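Local coordinates for Slr0280 protein (Synechocystis sp., PDB 5H3K) that is of unknown function but carries a phosphodiester glycosidase (NAGPA) family domain, and so possibly cleaves sugar phosphodiesters, at residues N401-G406 / R414-W419; P421-L426 / L462-G467; E430-V435 / Y444-A449. All blocks are in the same frame, centred on the assembly; numbering follows the deposited sequence.

Contact 1. Residues N401-G406 / R414-W419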
loop_
_atom_site.group_PDB
_atom_site.type_symbol
_atom_site.label_atom_id
_atom_site.label_comp_id
_atom_site.label_asym_id
_atom_site.label_seq_id
_atom_site.Cartn_x
_atom_site.Cartn_y
_atom_site.Cartn_z
ATOM N N ASN A 401 -14.133 22.800 13.503
ATOM C CA ASN A 401 -12.773 22.282 13.610
ATOM C C ASN A 401 -12.601 20.829 13.176
ATOM O O ASN A 401 -11.494 20.283 13.253
ATOM C CB ASN A 401 -12.258 22.448 15.044
ATOM C CG ASN A 401 -12.022 23.900 15.415
ATOM O OD1 ASN A 401 -12.522 24.379 16.436
ATOM N ND2 ASN A 401 -11.268 24.613 14.579
ATOM N N TYR A 402 -13.691 20.201 12.743
ATOM C CA TYR A 402 -13.649 18.819 12.283
ATOM C C TYR A 402 -14.438 18.702 10.990
ATOM O O TYR A 402 -15.554 19.218 10.883
ATOM C CB TYR A 402 -14.211 17.879 13.358
ATOM C CG TYR A 402 -13.536 18.106 14.687
ATOM C CD1 TYR A 402 -12.304 17.521 14.968
ATOM C CD2 TYR A 402 -14.097 18.951 15.637
ATOM C CE1 TYR A 402 -11.666 17.751 16.173
ATOM C CE2 TYR A 402 -13.466 19.191 16.849
ATOM C CZ TYR A 402 -12.253 18.590 17.107
ATOM O OH TYR A 402 -11.628 18.833 18.315
ATOM N N LEU A 403 -13.857 18.038 10.000
ATOM C CA LEU A 403 -14.509 17.896 8.707
ATOM C C LEU A 403 -14.396 16.449 8.280
ATOM O O LEU A 403 -13.286 15.910 8.242
ATOM C CB LEU A 403 -13.805 18.791 7.680
ATOM C CG LEU A 403 -14.207 18.637 6.206
ATOM C CD1 LEU A 403 -15.680 18.998 6.032
ATOM C CD2 LEU A 403 -13.311 19.522 5.309
ATOM N N ASN A 404 -15.527 15.822 7.970
ATOM C CA ASN A 404 -15.528 14.454 7.461
ATOM C C ASN A 404 -14.595 13.527 8.242
ATOM O O ASN A 404 -13.769 12.829 7.652
ATOM C CB ASN A 404 -15.156 14.449 5.972
ATOM C CG ASN A 404 -16.241 15.077 5.110
ATOM O OD1 ASN A 404 -17.396 15.119 5.518
ATOM N ND2 ASN A 404 -15.880 15.570 3.929
ATOM N N SER A 405 -14.722 13.522 9.566
ATOM C CA SER A 405 -13.766 12.799 10.401
ATOM C C SER A 405 -14.412 11.807 11.366
ATOM O O SER A 405 -15.490 12.059 11.919
ATOM C CB SER A 405 -12.896 13.795 11.188
ATOM O OG SER A 405 -11.929 13.125 12.002
ATOM N N GLY A 406 -13.735 10.684 11.578
ATOM C CA GLY A 406 -14.122 9.749 12.623
ATOM C C GLY A 406 -13.645 10.181 13.996
ATOM O O GLY A 406 -13.932 9.513 15.004
ATOM N N ARG A 414 -18.419 19.128 10.509
ATOM C CA ARG A 414 -19.177 19.262 9.279
ATOM C C ARG A 414 -18.999 17.966 8.492
ATOM O O ARG A 414 -17.923 17.351 8.530
ATOM C CB ARG A 414 -18.661 20.471 8.495
ATOM C CG ARG A 414 -19.662 21.117 7.572
ATOM C CD ARG A 414 -19.148 22.476 7.083
ATOM N NE ARG A 414 -18.029 22.374 6.144
ATOM C CZ ARG A 414 -18.174 22.250 4.829
ATOM N NH1 ARG A 414 -19.391 22.181 4.288
ATOM N NH2 ARG A 414 -17.100 22.177 4.054
ATOM N N TYR A 415 -20.058 17.534 7.819
ATOM C CA TYR A 415 -20.029 16.331 7.002
ATOM C C TYR A 415 -20.622 16.639 5.636
ATOM O O TYR A 415 -21.769 17.073 5.531
ATOM C CB TYR A 415 -20.794 15.198 7.681
ATOM C CG TYR A 415 -20.072 14.651 8.886
ATOM C CD1 TYR A 415 -19.071 13.694 8.738
ATOM C CD2 TYR A 415 -20.367 15.104 10.171
ATOM C CE1 TYR A 415 -18.388 13.187 9.846
ATOM C CE2 TYR A 415 -19.689 14.606 11.291
ATOM C CZ TYR A 415 -18.700 13.647 11.117
ATOM O OH TYR A 415 -18.023 13.157 12.220
ATOM N N THR A 416 -19.823 16.425 4.595
ATOM C CA THR A 416 -20.208 16.762 3.226
ATOM C C THR A 416 -20.478 15.461 2.472
ATOM O O THR A 416 -20.293 14.376 3.034
ATOM C CB THR A 416 -19.121 17.590 2.530
ATOM O OG1 THR A 416 -18.015 16.744 2.166
ATOM C CG2 THR A 416 -18.651 18.715 3.433
ATOM N N PRO A 417 -20.950 15.550 1.214
ATOM C CA PRO A 417 -21.158 14.305 0.468
ATOM C C PRO A 417 -19.904 13.442 0.300
ATOM O O PRO A 417 -20.054 12.250 0.049
ATOM C CB PRO A 417 -21.643 14.803 -0.894
ATOM C CG PRO A 417 -22.405 16.043 -0.562
ATOM C CD PRO A 417 -21.616 16.691 0.556
ATOM N N ALA A 418 -18.707 14.017 0.423
ATOM C CA ALA A 418 -17.484 13.200 0.419
ATOM C C ALA A 418 -17.471 12.113 1.505
ATOM O O ALA A 418 -16.844 11.059 1.338
ATOM C CB ALA A 418 -16.237 14.081 0.521
ATOM N N TRP A 419 -18.150 12.359 2.623
ATOM C CA TRP A 419 -18.260 11.375 3.694
ATOM C C TRP A 419 -19.038 10.152 3.232
ATOM O O TRP A 419 -18.710 9.021 3.580
ATOM C CB TRP A 419 -18.956 12.006 4.903
ATOM C CG TRP A 419 -19.110 11.133 6.127
ATOM C CD1 TRP A 419 -20.264 10.570 6.600
ATOM C CD2 TRP A 419 -18.079 10.765 7.052
ATOM N NE1 TRP A 419 -20.011 9.869 7.756
ATOM C CE2 TRP A 419 -18.684 9.982 8.057
ATOM C CE3 TRP A 419 -16.705 11.026 7.124
ATOM C CZ2 TRP A 419 -17.949 9.449 9.128
ATOM C CZ3 TRP A 419 -15.983 10.492 8.188
ATOM C CH2 TRP A 419 -16.604 9.717 9.172
#
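The rings of Tyr415 and Trp419 meet edge against face: Tyr415 CE1 sits 3.5 Å above the plane of the indole, over its centre, while Trp419 CE3 lies in the plane of the phenol at its rim. At the indole edge is the carbonyl of Asn404, whose O lies 3.3 Å from Trp419 CZ3 and is hydrogen-bonded to Ser362. At the phenol edge is the Ser405 carbonyl, bound by Tyr415 OH, which meets Arg466 as well; Tyr423 stacks on the Tyr415 ring. Asn401 CB lies over one face of the Tyr402 ring. The Arg414 guanidinium has Leu403 CD1 obliquely near it, pairs with Glu388 through NE and makes a cation-pi contact with Tyr461.

Strands 397-403 and 411-415 pair in parallel here. Arg414 N donates to Tyr402 O, and Arg414 O takes Asn404 N at 2.9 Å, nearly along the C=O axis. There Asn404 turns into left-handed backbone angles (phi 45°, psi 51°), and its side chain takes over the pairing. With CG anti to the carbonyl carbon (chi1 -69°), OD1 accepts Thr416 N at 2.9 Å on an in-plane lone pair, and ND2 donates almost straight to Thr416 OG1 at 3.0 Å. ND2 also reaches Trp360 O. An alanine here would lose all three side-chain bonds and would probably loosen the strand exit at Thr416.

The buried Asn404 amide thus serves both as acceptor and donor, with two bonds holding its rotation from the Thr416 side; its OD1 occupies Thr416 N just past the last backbone bond of the pair, where strand 411-415 gives way to loop.

Contact 2. Residues P421-L426 / L462-G467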
loop_
_atom_site.group_PDB
_atom_site.type_symbol
_atom_site.label_atom_id
_atom_site.label_comp_id
_atom_site.label_asym_id
_atom_site.label_seq_id
_atom_site.Cartn_x
_atom_site.Cartn_y
_atom_site.Cartn_z
ATOM N N PRO A 421 -23.367 9.034 1.612
ATOM C CA PRO A 421 -24.783 9.409 1.515
ATOM C C PRO A 421 -25.430 9.684 2.870
ATOM O O PRO A 421 -26.443 10.382 2.910
ATOM C CB PRO A 421 -25.426 8.168 0.873
ATOM C CG PRO A 421 -24.309 7.524 0.105
ATOM C CD PRO A 421 -23.104 7.720 0.999
ATOM N N SER A 422 -24.866 9.168 3.958
ATOM C CA SER A 422 -25.495 9.359 5.266
ATOM C C SER A 422 -24.515 9.589 6.412
ATOM O O SER A 422 -23.314 9.342 6.283
ATOM C CB SER A 422 -26.421 8.179 5.597
ATOM O OG SER A 422 -25.693 7.103 6.161
ATOM N N TYR A 423 -25.042 10.072 7.531
ATOM C CA TYR A 423 -24.268 10.216 8.753
ATOM C C TYR A 423 -24.961 9.500 9.910
ATOM O O TYR A 423 -26.175 9.614 10.083
ATOM C CB TYR A 423 -24.059 11.697 9.091
ATOM C CG TYR A 423 -23.459 11.905 10.461
ATOM C CD1 TYR A 423 -22.118 11.631 10.705
ATOM C CD2 TYR A 423 -24.231 12.373 11.518
ATOM C CE1 TYR A 423 -21.565 11.808 11.966
ATOM C CE2 TYR A 423 -23.686 12.559 12.780
ATOM C CZ TYR A 423 -22.352 12.279 13.001
ATOM O OH TYR A 423 -21.811 12.458 14.259
ATOM N N ILE A 424 -24.191 8.740 10.682
ATOM C CA ILE A 424 -24.691 8.102 11.896
ATOM C C ILE A 424 -23.955 8.725 13.067
ATOM O O ILE A 424 -22.723 8.797 13.039
ATOM C CB ILE A 424 -24.405 6.583 11.880
ATOM C CG1 ILE A 424 -25.103 5.918 10.699
ATOM C CG2 ILE A 424 -24.821 5.945 13.193
ATOM C CD1 ILE A 424 -24.726 4.461 10.504
ATOM N N PRO A 425 -24.692 9.183 14.102
ATOM C CA PRO A 425 -24.019 9.937 15.171
ATOM C C PRO A 425 -22.913 9.133 15.844
ATOM O O PRO A 425 -23.084 7.937 16.081
ATOM C CB PRO A 425 -25.150 10.272 16.162
ATOM C CG PRO A 425 -26.318 9.433 15.756
ATOM C CD PRO A 425 -26.153 9.111 14.303
ATOM N N LEU A 426 -21.790 9.786 16.128
ATOM C CA LEU A 426 -20.632 9.107 16.695
ATOM C C LEU A 426 -20.527 9.350 18.190
ATOM O O LEU A 426 -19.701 8.743 18.865
ATOM C CB LEU A 426 -19.352 9.570 16.001
ATOM C CG LEU A 426 -19.167 9.240 14.523
ATOM C CD1 LEU A 426 -17.942 9.959 13.965
ATOM C CD2 LEU A 426 -19.037 7.735 14.332
ATOM N N LEU A 462 -24.004 18.535 6.436
ATOM C CA LEU A 462 -24.542 18.570 7.787
ATOM C C LEU A 462 -23.572 19.312 8.684
ATOM O O LEU A 462 -22.346 19.176 8.537
ATOM C CB LEU A 462 -24.750 17.156 8.324
ATOM C CG LEU A 462 -25.671 16.243 7.523
ATOM C CD1 LEU A 462 -25.798 14.879 8.215
ATOM C CD2 LEU A 462 -27.051 16.908 7.381
ATOM N N ILE A 463 -24.111 20.130 9.584
ATOM C CA ILE A 463 -23.324 20.670 10.675
ATOM C C ILE A 463 -23.690 19.881 11.923
ATOM O O ILE A 463 -24.876 19.728 12.256
ATOM C CB ILE A 463 -23.598 22.159 10.904
ATOM C CG1 ILE A 463 -23.166 22.973 9.682
ATOM C CG2 ILE A 463 -22.872 22.622 12.160
ATOM C CD1 ILE A 463 -23.734 24.421 9.643
ATOM N N ILE A 464 -22.673 19.353 12.596
ATOM C CA ILE A 464 -22.863 18.551 13.801
ATOM C C ILE A 464 -22.306 19.307 15.004
ATOM O O ILE A 464 -21.133 19.703 15.019
ATOM C CB ILE A 464 -22.159 17.176 13.697
ATOM C CG1 ILE A 464 -22.794 16.320 12.593
ATOM C CG2 ILE A 464 -22.213 16.440 15.027
ATOM C CD1 ILE A 464 -24.262 16.034 12.801
ATOM N N ASP A 465 -23.149 19.538 16.002
ATOM C CA ASP A 465 -22.697 20.229 17.206
ATOM C C ASP A 465 -22.523 19.197 18.308
ATOM O O ASP A 465 -23.485 18.535 18.703
ATOM C CB ASP A 465 -23.716 21.298 17.613
ATOM C CG ASP A 465 -23.290 22.095 18.835
ATOM O OD1 ASP A 465 -22.163 21.880 19.346
ATOM O OD2 ASP A 465 -24.088 22.963 19.270
ATOM N N ARG A 466 -21.292 19.049 18.780
ATOM C CA ARG A 466 -21.000 18.160 19.898
ATOM C C ARG A 466 -20.631 19.002 21.116
ATOM O O ARG A 466 -19.644 19.748 21.097
ATOM C CB ARG A 466 -19.873 17.182 19.528
ATOM C CG ARG A 466 -20.175 16.374 18.270
ATOM C CD ARG A 466 -19.087 15.357 17.978
ATOM N NE ARG A 466 -19.481 14.437 16.921
ATOM C CZ ARG A 466 -18.800 14.253 15.794
ATOM N NH1 ARG A 466 -17.691 14.935 15.577
ATOM N NH2 ARG A 466 -19.236 13.386 14.884
ATOM N N GLY A 467 -21.457 18.919 22.158
ATOM C CA GLY A 467 -21.224 19.684 23.375
ATOM C C GLY A 467 -21.834 21.080 23.404
ATOM O O GLY A 467 -21.328 21.966 24.107
#
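Strand 460-466 runs in a mixed sheet between strands 411-415 and 430-436, and segment 421-426 passes over one face of it in nearly the same direction, the closest CA atoms, of Tyr423 and Leu462, being 8.4 Å apart. Side chains bridge the gap. Tyr423 aims its CB toward the sheet, and with CG anti to the backbone N (chi1 171°) its ring runs along the row formed by Leu462, Ile464 and Arg466. Leu462 CD1 touches Tyr423 CB at 3.7 Å. Further out, Ile464 CD1 comes to 3.5 Å from Tyr423 CE2, the two side chains meeting tip to tip.

At the far end the phenol oxygen meets the extended Arg466 chain. Arg466 NH2 donates to Tyr423 OH over 2.8 Å in a bent bond (142°), and the ring and guanidinium planes stand 49° apart. NH2 also bonds Tyr415 OH, so it is shared between two tyrosine hydroxyls. Leu426 CD1 lies 3.8 Å from Arg466 NH2, while Ile464 CG2 rests against one guanidinium face, toward its rim. The backbone N of Leu426 adds a longer bond, 3.3 Å, to Tyr423 OH.

Glu430 supplies the counter-charge, bonding Tyr423 OH through OE2 and Arg466 NE through OE1. The hydroxyl thus receives two N-H groups beside a carboxylate, which is consistent with its own proton being directed to Glu430; the arginine would probably help keep that buried carboxylate ionised.

Contact 3. Residues E430-V435 / Y444-A449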
loop_
_atom_site.group_PDB
_atom_site.type_symbol
_atom_site.label_atom_id
_atom_site.label_comp_id
_atom_site.label_asym_id
_atom_site.label_seq_id
_atom_site.Cartn_x
_atom_site.Cartn_y
_atom_site.Cartn_z
ATOM N N GLU A 430 -25.917 14.766 20.212
ATOM C CA GLU A 430 -25.481 15.663 19.141
ATOM C C GLU A 430 -26.669 16.479 18.647
ATOM O O GLU A 430 -27.818 16.039 18.763
ATOM C CB GLU A 430 -24.876 14.862 17.977
ATOM C CG GLU A 430 -23.634 14.088 18.371
ATOM C CD GLU A 430 -22.916 13.459 17.192
ATOM O OE1 GLU A 430 -21.751 13.049 17.384
ATOM O OE2 GLU A 430 -23.497 13.374 16.085
ATOM N N GLN A 431 -26.393 17.666 18.109
ATOM C CA GLN A 431 -27.401 18.427 17.374
ATOM C C GLN A 431 -26.984 18.464 15.910
ATOM O O GLN A 431 -25.811 18.708 15.611
ATOM C CB GLN A 431 -27.492 19.856 17.908
ATOM C CG GLN A 431 -28.351 20.010 19.153
ATOM C CD GLN A 431 -29.827 19.750 18.882
ATOM O OE1 GLN A 431 -30.438 20.384 18.018
ATOM N NE2 GLN A 431 -30.401 18.811 19.615
ATOM N N VAL A 432 -27.924 18.228 14.999
ATOM C CA VAL A 432 -27.606 18.330 13.576
ATOM C C VAL A 432 -28.383 19.456 12.906
ATOM O O VAL A 432 -29.579 19.642 13.167
ATOM C CB VAL A 432 -27.820 16.990 12.815
ATOM C CG1 VAL A 432 -29.256 16.504 12.942
ATOM C CG2 VAL A 432 -27.421 17.130 11.323
ATOM N N TYR A 433 -27.691 20.208 12.047
ATOM C CA TYR A 433 -28.325 21.215 11.207
ATOM C C TYR A 433 -28.141 20.787 9.767
ATOM O O TYR A 433 -27.004 20.584 9.312
ATOM C CB TYR A 433 -27.689 22.588 11.438
ATOM C CG TYR A 433 -27.766 23.036 12.881
ATOM C CD1 TYR A 433 -28.753 23.919 13.306
ATOM C CD2 TYR A 433 -26.863 22.564 13.829
ATOM C CE1 TYR A 433 -28.828 24.327 14.639
ATOM C CE2 TYR A 433 -26.932 22.960 15.163
ATOM C CZ TYR A 433 -27.914 23.841 15.558
ATOM O OH TYR A 433 -27.966 24.235 16.876
ATOM N N VAL A 434 -29.256 20.625 9.058
ATOM C CA VAL A 434 -29.222 20.206 7.666
ATOM C C VAL A 434 -29.090 21.437 6.772
ATOM O O VAL A 434 -29.864 22.392 6.899
ATOM C CB VAL A 434 -30.485 19.411 7.281
ATOM C CG1 VAL A 434 -30.379 18.920 5.851
ATOM C CG2 VAL A 434 -30.684 18.242 8.230
ATOM N N VAL A 435 -28.098 21.422 5.883
ATOM C CA VAL A 435 -27.877 22.528 4.951
ATOM C C VAL A 435 -28.085 22.030 3.521
ATOM O O VAL A 435 -27.534 21.000 3.122
ATOM C CB VAL A 435 -26.467 23.142 5.118
ATOM C CG1 VAL A 435 -26.294 24.333 4.187
ATOM C CG2 VAL A 435 -26.234 23.561 6.570
ATOM N N TYR A 444 -32.251 18.862 14.123
ATOM C CA TYR A 444 -32.731 17.718 14.902
ATOM C C TYR A 444 -31.732 17.337 15.980
ATOM O O TYR A 444 -30.522 17.496 15.795
ATOM C CB TYR A 444 -32.909 16.475 14.030
ATOM C CG TYR A 444 -33.747 16.638 12.800
ATOM C CD1 TYR A 444 -35.131 16.740 12.884
ATOM C CD2 TYR A 444 -33.164 16.638 11.545
ATOM C CE1 TYR A 444 -35.906 16.872 11.743
ATOM C CE2 TYR A 444 -33.930 16.767 10.398
ATOM C CZ TYR A 444 -35.300 16.885 10.501
ATOM O OH TYR A 444 -36.052 17.010 9.352
ATOM N N PRO A 445 -32.231 16.792 17.104
ATOM C CA PRO A 445 -31.328 16.176 18.076
ATOM C C PRO A 445 -30.974 14.772 17.603
ATOM O O PRO A 445 -31.805 14.113 16.973
ATOM C CB PRO A 445 -32.187 16.104 19.339
ATOM C CG PRO A 445 -33.591 15.918 18.801
ATOM C CD PRO A 445 -33.641 16.744 17.540
ATOM N N LEU A 446 -29.743 14.343 17.859
ATOM C CA LEU A 446 -29.342 12.961 17.626
ATOM C C LEU A 446 -28.859 12.452 18.973
ATOM O O LEU A 446 -27.676 12.594 19.305
ATOM C CB LEU A 446 -28.215 12.880 16.594
ATOM C CG LEU A 446 -28.512 13.418 15.202
ATOM C CD1 LEU A 446 -27.234 13.421 14.346
ATOM C CD2 LEU A 446 -29.605 12.598 14.545
ATOM N N PRO A 447 -29.775 11.872 19.768
ATOM C CA PRO A 447 -29.471 11.646 21.183
ATOM C C PRO A 447 -28.495 10.499 21.415
ATOM O O PRO A 447 -27.748 10.540 22.385
ATOM C CB PRO A 447 -30.837 11.281 21.768
ATOM C CG PRO A 447 -31.548 10.613 20.637
ATOM C CD PRO A 447 -31.098 11.338 19.394
ATOM N N LYS A 448 -28.496 9.493 20.549
ATOM C CA LYS A 448 -27.798 8.267 20.896
ATOM C C LYS A 448 -26.877 7.668 19.862
ATOM O O LYS A 448 -27.289 7.385 18.747
ATOM C CB LYS A 448 -28.802 7.198 21.331
ATOM C CG LYS A 448 -29.178 7.298 22.788
ATOM C CD LYS A 448 -30.622 6.904 23.026
ATOM C CE LYS A 448 -30.933 6.958 24.511
ATOM N NZ LYS A 448 -30.383 8.198 25.140
ATOM N N ALA A 449 -25.620 7.535 20.268
ATOM C CA ALA A 449 -24.738 6.432 19.873
ATOM C C ALA A 449 -23.901 6.507 18.584
ATOM O O ALA A 449 -22.733 6.881 18.703
ATOM C CB ALA A 449 -25.412 5.045 20.095
#
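Four main-chain hydrogen bonds join strands 430-435 and 444-446, two in each of the hydrogen-bonded pairs Glu430/Leu446 and Val432/Tyr444. Val432 N donates to Tyr444 O at 2.8 Å in an almost perfectly straight bond (179°), nearly along the C=O axis, and Tyr444 N answers to Val432 O in that carbonyl's plane. At the other pair Leu446 N reaches Glu430 O at 2.7 Å and Glu430 N reaches Leu446 O at 2.9 Å; both donors stand above the carbonyl planes. The strands are antiparallel with a marked twist, their directions 142° apart.

Between these pairs lies the non-hydrogen-bonded pair Gln431/Pro445. Proline has no N-H to give, and this position asks for none from the facing strand. The Gln431 backbone hydrogen-bonds with that of Asp465 on strand 460-466. Its side chain, bent at chi2, folds back over Pro445, so that NE2 lies 3.2 Å from Pro445 CA, while OE1 is satisfied by Gln443 NE2.

On the face of Glu430, Val432, Tyr444 and Leu446 the contact is apolar. Val432 CG1, in the crowded position between N and the carbonyl carbon (chi1 58°), touches Tyr444 CB at 3.8 Å and Leu446 CG at 3.9 Å; Met454 packs on the same side. The Glu430 chain extends along this face with its OE2 4.1 Å from Leu446 CD1. Its buried carboxylate finds hydrogen-bonding partners outside the hairpin, Tyr423 and Arg466 among them, with Ser427 OG as a further partner of OE1.

Adjacent antiparallel strands paired in this way form a classical beta hairpin, here part of the mixed sheet, with strand 430-436 next to strand 460-466.

Going along the chain, contact 1 comes first: after strand 397-403 the chain loops round to strand 411-415, which lies alongside in parallel, so that contact 1 closes a short loop, with seven residues between its segments. The chain then enters segment 421-426, which opens contact 2; that contact closes only when strand 460-466 arrives. Contacts 1 and 2 are therefore in series, while the hairpin of contact 3 opens and closes within the chain excursion between the two segments of contact 2. Strand 460-466 sits in the sheet between 411-415 and 430-436, so it joins all three. Contacts 1 and 3 do not touch, their nearest atoms being about 6 Å apart.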